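Local coordinates for M32 carboxypeptidase (PDB 7A03), which is a metallopeptidase of the M32 (carboxypeptidase Taq) family and probably removes residues one at a time from the C-terminal ends of peptides, at residues 99-103 against 104-108. Numbering follows the deposited sequence.
Sequences KKYPA and SLVAE
Ala107 N donates a hydrogen bond to Ala103 O across 3.0 Å. One residue earlier Val106 N reaches Pro102 O at 3.2 Å. Val106 CG2 also lies 3.4 Å from Pro102 O, since that methyl is turned to the side of its own backbone N. These two bonds belong to the first turn of helix 103-126, and they illustrate how a helix starts: Pro102 occupies the N-cap position, still in an extended conformation (psi 146°), and its carbonyl accepts the i to i+4 bond from Val106. Just before it, the chain has left helix 82-100, so the contact lies at the surface corner between two successive helices. Apolar contacts line this turn. Tyr101 CB packs 3.7 Å from Val106 CG2, while Tyr101 CD2 comes within 4.2 Å of Leu105 CD2, and both methyls meet the ring obliquely. Pro102 and Leu105 run side by side, with Pro102 CD 4.0 Å from Leu105 CB. Buried Leu105 extends its CG away from its backbone N (chi1 -179°), which helps carry its side chain to Leu142 and Val149 of helix 129-150, the helix whose Glu146 is hydrogen-bonded to the Tyr101 hydroxyl, as is Lys97.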
loop_
_atom_site.group_PDB
_atom_site.type_symbol
_atom_site.label_atom_id
_atom_site.label_comp_id
_atom_site.label_asym_id
_atom_site.label_seq_id
_atom_site.Cartn_x
_atom_site.Cartn_y
_atom_site.Cartn_z
ATOM N N LYS A 99 24.405 -8.634 1.657
ATOM C CA LYS A 99 25.687 -9.134 2.132
ATOM C C LYS A 99 25.796 -9.114 3.650
ATOM O O LYS A 99 26.710 -9.738 4.199
ATOM C CB LYS A 99 26.838 -8.375 1.465
ATOM C CG LYS A 99 26.739 -8.330 -0.067
ATOM C CD LYS A 99 27.029 -9.691 -0.702
ATOM C CE LYS A 99 26.674 -9.699 -2.192
ATOM N NZ LYS A 99 27.072 -10.968 -2.871
ATOM N N LYS A 100 24.880 -8.429 4.340
ATOM C CA LYS A 100 24.891 -8.500 5.803
ATOM C C LYS A 100 24.479 -9.879 6.345
ATOM O O LYS A 100 24.924 -10.263 7.432
ATOM C CB LYS A 100 24.010 -7.399 6.402
ATOM C CG LYS A 100 24.661 -6.027 6.414
ATOM C CD LYS A 100 23.648 -4.937 6.758
ATOM C CE LYS A 100 24.199 -3.548 6.457
ATOM N NZ LYS A 100 23.115 -2.570 6.151
ATOM N N TYR A 101 23.642 -10.629 5.630
ATOM C CA TYR A 101 22.988 -11.805 6.227
ATOM C C TYR A 101 23.890 -13.035 6.163
ATOM O O TYR A 101 24.408 -13.362 5.087
ATOM C CB TYR A 101 21.723 -12.157 5.472
ATOM C CG TYR A 101 20.554 -11.237 5.697
ATOM C CD1 TYR A 101 20.547 -9.961 5.158
ATOM C CD2 TYR A 101 19.437 -11.656 6.422
ATOM C CE1 TYR A 101 19.472 -9.118 5.345
ATOM C CE2 TYR A 101 18.357 -10.821 6.608
ATOM C CZ TYR A 101 18.382 -9.553 6.072
ATOM O OH TYR A 101 17.306 -8.719 6.255
ATOM N N PRO A 102 24.035 -13.778 7.256
ATOM C CA PRO A 102 24.672 -15.099 7.171
ATOM C C PRO A 102 23.752 -16.069 6.451
ATOM O O PRO A 102 22.526 -16.005 6.571
ATOM C CB PRO A 102 24.845 -15.512 8.639
ATOM C CG PRO A 102 24.518 -14.274 9.457
ATOM C CD PRO A 102 23.580 -13.471 8.622
ATOM N N ALA A 103 24.367 -16.988 5.696
ATOM C CA ALA A 103 23.601 -17.945 4.903
ATOM C C ALA A 103 22.667 -18.786 5.773
ATOM O O ALA A 103 21.533 -19.088 5.366
ATOM C CB ALA A 103 24.547 -18.825 4.075
ATOM N N SER A 104 23.117 -19.158 6.978
ATOM C CA SER A 104 22.291 -19.976 7.862
ATOM C C SER A 104 21.016 -19.246 8.263
ATOM O O SER A 104 19.937 -19.849 8.305
ATOM C CB SER A 104 23.086 -20.382 9.100
ATOM O OG SER A 104 23.526 -19.248 9.818
ATOM N N LEU A 105 21.114 -17.937 8.521
ATOM C CA LEU A 105 19.928 -17.149 8.853
ATOM C C LEU A 105 18.960 -17.052 7.676
ATOM O O LEU A 105 17.742 -17.164 7.855
ATOM C CB LEU A 105 20.332 -15.756 9.335
ATOM C CG LEU A 105 19.132 -14.886 9.730
ATOM C CD1 LEU A 105 18.301 -15.591 10.810
ATOM C CD2 LEU A 105 19.600 -13.506 10.198
ATOM N N VAL A 106 19.475 -16.848 6.457
ATOM C CA VAL A 106 18.610 -16.836 5.278
ATOM C C VAL A 106 17.843 -18.150 5.167
ATOM O O VAL A 106 16.620 -18.167 4.969
ATOM C CB VAL A 106 19.431 -16.543 4.008
ATOM C CG1 VAL A 106 18.514 -16.447 2.797
ATOM C CG2 VAL A 106 20.251 -15.266 4.180
ATOM N N ALA A 107 18.556 -19.276 5.313
ATOM C CA ALA A 107 17.891 -20.571 5.207
ATOM C C ALA A 107 16.861 -20.767 6.319
ATOM O O ALA A 107 15.759 -21.276 6.070
ATOM C CB ALA A 107 18.932 -21.692 5.216
ATOM N N GLU A 108 17.207 -20.369 7.549
ATOM C CA GLU A 108 16.284 -20.499 8.677
ATOM C C GLU A 108 15.022 -19.670 8.465
ATOM O O GLU A 108 13.910 -20.142 8.733
ATOM C CB GLU A 108 16.978 -20.093 9.972
ATOM C CG GLU A 108 18.025 -21.094 10.435
ATOM C CD GLU A 108 18.961 -20.509 11.463
ATOM O OE1 GLU A 108 18.850 -19.299 11.746
ATOM O OE2 GLU A 108 19.814 -21.258 11.986
#